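NAD(+) phosphorylase MbcT (Mycobacterium tuberculosis, PDB 6FKG) degrades NAD(+) by phosphorolysis, acting as the toxin of a type II toxin-antitoxin pair that is neutralised by the antitoxin MbcA. Local coordinates at residues B[12-21]-B[101-112]. Sequence-based numbering, arbitrary orientation.
Sequences RIDARGTIEW and VLDLTTPQAREA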
loop_
_atom_site.group_PDB
_atom_site.type_symbol
_atom_site.label_atom_id
_atom_site.label_comp_id
_atom_site.label_asym_id
_atom_site.label_seq_id
_atom_site.Cartn_x
_atom_site.Cartn_y
_atom_site.Cartn_z
ATOM N N ARG B 12 -36.233 17.195 0.437
ATOM C CA ARG B 12 -36.918 17.759 1.594
ATOM C C ARG B 12 -36.571 19.228 1.766
ATOM O O ARG B 12 -37.442 20.045 2.049
ATOM C CB ARG B 12 -36.569 16.984 2.862
ATOM C CG ARG B 12 -37.199 15.615 2.927
ATOM C CD ARG B 12 -38.672 15.689 2.582
ATOM N NE ARG B 12 -39.440 14.666 3.278
ATOM C CZ ARG B 12 -39.742 14.711 4.571
ATOM N NH1 ARG B 12 -39.336 15.731 5.319
ATOM N NH2 ARG B 12 -40.445 13.731 5.118
ATOM N N ILE B 13 -35.297 19.566 1.598
ATOM C CA ILE B 13 -34.877 20.952 1.760
ATOM C C ILE B 13 -35.483 21.828 0.660
ATOM O O ILE B 13 -35.972 22.930 0.931
ATOM C CB ILE B 13 -33.336 21.058 1.785
ATOM C CG1 ILE B 13 -32.822 20.496 3.122
ATOM C CG2 ILE B 13 -32.885 22.509 1.602
ATOM C CD1 ILE B 13 -31.340 20.281 3.183
ATOM N N ASP B 14 -35.476 21.338 -0.574
ATOM C CA ASP B 14 -36.136 22.053 -1.671
ATOM C C ASP B 14 -37.612 22.313 -1.363
ATOM O O ASP B 14 -38.132 23.400 -1.636
ATOM C CB ASP B 14 -36.016 21.266 -2.982
ATOM C CG ASP B 14 -36.746 21.938 -4.139
ATOM O OD1 ASP B 14 -36.163 22.832 -4.780
ATOM O OD2 ASP B 14 -37.909 21.576 -4.407
ATOM N N ALA B 15 -38.282 21.308 -0.798
ATOM C CA ALA B 15 -39.693 21.423 -0.430
ATOM C C ALA B 15 -39.905 22.504 0.621
ATOM O O ALA B 15 -40.915 23.203 0.594
ATOM C CB ALA B 15 -40.222 20.089 0.075
ATOM N N ARG B 16 -38.963 22.634 1.554
ATOM C CA ARG B 16 -39.039 23.703 2.556
ATOM C C ARG B 16 -38.952 25.069 1.886
ATOM O O ARG B 16 -39.638 26.012 2.280
ATOM C CB ARG B 16 -37.918 23.586 3.594
ATOM C CG ARG B 16 -37.877 22.292 4.385
ATOM C CD ARG B 16 -39.076 22.153 5.295
ATOM N NE ARG B 16 -39.252 23.300 6.186
ATOM C CZ ARG B 16 -40.260 23.411 7.045
ATOM N NH1 ARG B 16 -41.161 22.444 7.128
ATOM N NH2 ARG B 16 -40.370 24.483 7.821
ATOM N N GLY B 17 -38.089 25.171 0.881
ATOM C CA GLY B 17 -37.869 26.429 0.202
ATOM C C GLY B 17 -37.198 27.456 1.097
ATOM O O GLY B 17 -36.649 27.124 2.155
ATOM N N THR B 18 -37.244 28.708 0.665
ATOM C CA THR B 18 -36.540 29.792 1.331
ATOM C C THR B 18 -37.511 30.851 1.809
ATOM O O THR B 18 -38.668 30.886 1.378
ATOM C CB THR B 18 -35.522 30.479 0.399
ATOM O OG1 THR B 18 -36.211 30.996 -0.742
ATOM C CG2 THR B 18 -34.440 29.514 -0.063
ATOM N N ILE B 19 -37.028 31.709 2.702
ATOM C CA ILE B 19 -37.700 32.966 3.007
ATOM C C ILE B 19 -36.713 34.093 2.735
ATOM O O ILE B 19 -35.503 33.867 2.715
ATOM C CB ILE B 19 -38.187 33.047 4.470
ATOM C CG1 ILE B 19 -36.999 33.012 5.429
ATOM C CG2 ILE B 19 -39.185 31.936 4.776
ATOM C CD1 ILE B 19 -37.387 33.269 6.878
ATOM N N GLU B 20 -37.223 35.296 2.505
ATOM C CA GLU B 20 -36.357 36.462 2.387
ATOM C C GLU B 20 -36.185 37.092 3.754
ATOM O O GLU B 20 -37.154 37.485 4.402
ATOM C CB GLU B 20 -36.915 37.481 1.392
ATOM C CG GLU B 20 -36.594 37.153 -0.048
ATOM C CD GLU B 20 -36.820 38.324 -0.982
ATOM O OE1 GLU B 20 -37.566 39.256 -0.609
ATOM O OE2 GLU B 20 -36.249 38.306 -2.092
ATOM N N TRP B 21 -34.939 37.178 4.194
ATOM C CA TRP B 21 -34.653 37.624 5.540
ATOM C C TRP B 21 -33.797 38.884 5.541
ATOM O O TRP B 21 -32.769 38.956 4.869
ATOM C CB TRP B 21 -33.958 36.500 6.293
ATOM C CG TRP B 21 -33.906 36.654 7.768
ATOM C CD1 TRP B 21 -34.936 36.505 8.649
ATOM C CD2 TRP B 21 -32.744 36.933 8.549
ATOM N NE1 TRP B 21 -34.485 36.688 9.938
ATOM C CE2 TRP B 21 -33.143 36.949 9.902
ATOM C CE3 TRP B 21 -31.405 37.176 8.237
ATOM C CZ2 TRP B 21 -32.252 37.212 10.932
ATOM C CZ3 TRP B 21 -30.523 37.430 9.260
ATOM C CH2 TRP B 21 -30.945 37.436 10.590
ATOM N N VAL B 101 -33.047 32.459 2.425
ATOM C CA VAL B 101 -32.430 31.509 3.333
ATOM C C VAL B 101 -33.351 30.353 3.700
ATOM O O VAL B 101 -34.570 30.511 3.784
ATOM C CB VAL B 101 -31.972 32.207 4.635
ATOM C CG1 VAL B 101 -30.957 33.290 4.322
ATOM C CG2 VAL B 101 -33.177 32.798 5.369
ATOM N N LEU B 102 -32.757 29.180 3.897
ATOM C CA LEU B 102 -33.455 28.063 4.510
ATOM C C LEU B 102 -33.711 28.388 5.983
ATOM O O LEU B 102 -32.766 28.597 6.744
ATOM C CB LEU B 102 -32.634 26.780 4.381
ATOM C CG LEU B 102 -33.273 25.522 4.981
ATOM C CD1 LEU B 102 -34.536 25.117 4.223
ATOM C CD2 LEU B 102 -32.245 24.398 4.961
ATOM N N ASP B 103 -34.979 28.444 6.384
ATOM C CA ASP B 103 -35.312 28.844 7.753
ATOM C C ASP B 103 -35.397 27.648 8.686
ATOM O O ASP B 103 -36.389 26.934 8.685
ATOM C CB ASP B 103 -36.640 29.606 7.786
ATOM C CG ASP B 103 -36.981 30.132 9.171
ATOM O OD1 ASP B 103 -36.155 30.007 10.105
ATOM O OD2 ASP B 103 -38.081 30.686 9.323
ATOM N N LEU B 104 -34.369 27.460 9.509
ATOM C CA LEU B 104 -34.352 26.351 10.459
ATOM C C LEU B 104 -34.523 26.844 11.899
ATOM O O LEU B 104 -34.106 26.170 12.842
ATOM C CB LEU B 104 -33.043 25.557 10.331
ATOM C CG LEU B 104 -32.779 24.955 8.949
ATOM C CD1 LEU B 104 -31.473 24.139 8.939
ATOM C CD2 LEU B 104 -33.955 24.104 8.492
ATOM N N THR B 105 -35.135 28.013 12.071
ATOM C CA THR B 105 -35.318 28.557 13.417
ATOM C C THR B 105 -36.501 27.919 14.132
ATOM O O THR B 105 -36.619 28.035 15.352
ATOM C CB THR B 105 -35.491 30.094 13.396
ATOM O OG1 THR B 105 -36.637 30.437 12.613
ATOM C CG2 THR B 105 -34.230 30.759 12.798
ATOM N N THR B 106 -37.369 27.229 13.395
ATOM C CA THR B 106 -38.501 26.553 14.031
ATOM C C THR B 106 -38.180 25.076 14.249
ATOM O O THR B 106 -37.411 24.486 13.491
ATOM C CB THR B 106 -39.789 26.673 13.193
ATOM O OG1 THR B 106 -39.643 25.933 11.977
ATOM C CG2 THR B 106 -40.077 28.137 12.867
ATOM N N PRO B 107 -38.756 24.474 15.301
ATOM C CA PRO B 107 -38.553 23.041 15.539
ATOM C C PRO B 107 -39.166 22.176 14.438
ATOM O O PRO B 107 -38.613 21.124 14.115
ATOM C CB PRO B 107 -39.254 22.809 16.883
ATOM C CG PRO B 107 -40.258 23.904 16.973
ATOM C CD PRO B 107 -39.597 25.087 16.343
ATOM N N GLN B 108 -40.278 22.619 13.862
ATOM C CA GLN B 108 -40.887 21.895 12.747
ATOM C C GLN B 108 -39.909 21.767 11.568
ATOM O O GLN B 108 -39.780 20.700 10.948
ATOM C CB GLN B 108 -42.169 22.588 12.291
ATOM C CG GLN B 108 -42.473 22.398 10.809
ATOM C CD GLN B 108 -43.906 22.744 10.447
ATOM O OE1 GLN B 108 -44.809 22.646 11.280
ATOM N NE2 GLN B 108 -44.123 23.141 9.195
ATOM N N ALA B 109 -39.226 22.863 11.263
ATOM C CA ALA B 109 -38.282 22.882 10.153
ATOM C C ALA B 109 -37.087 21.984 10.445
ATOM O O ALA B 109 -36.636 21.255 9.575
ATOM C CB ALA B 109 -37.822 24.309 9.865
ATOM N N ARG B 110 -36.578 22.030 11.671
ATOM C CA ARG B 110 -35.431 21.203 12.023
ATOM C C ARG B 110 -35.812 19.724 11.969
ATOM O O ARG B 110 -35.039 18.894 11.485
ATOM C CB ARG B 110 -34.883 21.592 13.404
ATOM C CG ARG B 110 -34.232 22.976 13.410
ATOM C CD ARG B 110 -33.530 23.331 14.726
ATOM N NE ARG B 110 -34.427 23.363 15.880
ATOM C CZ ARG B 110 -35.153 24.416 16.240
ATOM N NH1 ARG B 110 -35.090 25.538 15.540
ATOM N NH2 ARG B 110 -35.941 24.351 17.306
ATOM N N GLU B 111 -37.016 19.400 12.433
ATOM C CA GLU B 111 -37.498 18.021 12.387
ATOM C C GLU B 111 -37.642 17.531 10.943
ATOM O O GLU B 111 -37.364 16.367 10.635
ATOM C CB GLU B 111 -38.831 17.896 13.125
ATOM C CG GLU B 111 -39.493 16.528 12.993
ATOM C CD GLU B 111 -38.578 15.383 13.398
ATOM O OE1 GLU B 111 -37.901 15.496 14.443
ATOM O OE2 GLU B 111 -38.539 14.367 12.669
ATOM N N ALA B 112 -38.067 18.426 10.059
ATOM C CA ALA B 112 -38.271 18.079 8.658
ATOM C C ALA B 112 -36.966 17.700 7.959
ATOM O O ALA B 112 -36.984 16.920 7.000
ATOM C CB ALA B 112 -38.946 19.232 7.925
HETATM O O HOH W 1 -37.825 25.728 6.481
HETATM O O HOH W 2 -37.318 27.802 4.700
#
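Val101 O is approached by two neighbouring residues. Ile19 N donates a hydrogen bond to Val101 O at 2.9 Å, and Thr18 CA makes a CH...O contact with Val101 O at 3.2 Å. In return, Val101 N gives Ile19 O a nearly straight bond of 2.8 Å. Beyond this pair, water continues the link. One water donates to Gly17 O and accepts from Asp103 N. A second accepts from Arg16 NE and donates to Asp103 O. The Arg16 chain bends at chi2 and chi3 (-67° and -54°), which brings one face of its guanidinium over Ala109 CA, toward the rim. Ala109 CB lies 3.3 Å from Arg16 NH2, and Gln108 NE2 sits at the guanidinium edge. The amide and guanidinium planes stand 81° apart. Arg16 CD packs on Ala112 CB. Ile13 CG2 meets Leu102 CD2 at 3.9 Å, the two side chains crossing at about a right angle. Both also touch Val131 of helix 126-137. Ile19 CD1 rests against Asp103, whose OD1 accepts from Thr105 N and Thr105 OG1. Glu111 forms a salt bridge with Arg39 of an MbcA chain. The paired backbone bonds mark an antiparallel hydrogen-bonded pair, joining strands 19-30 and 89-103 within the mixed sheet of the RES-family fold.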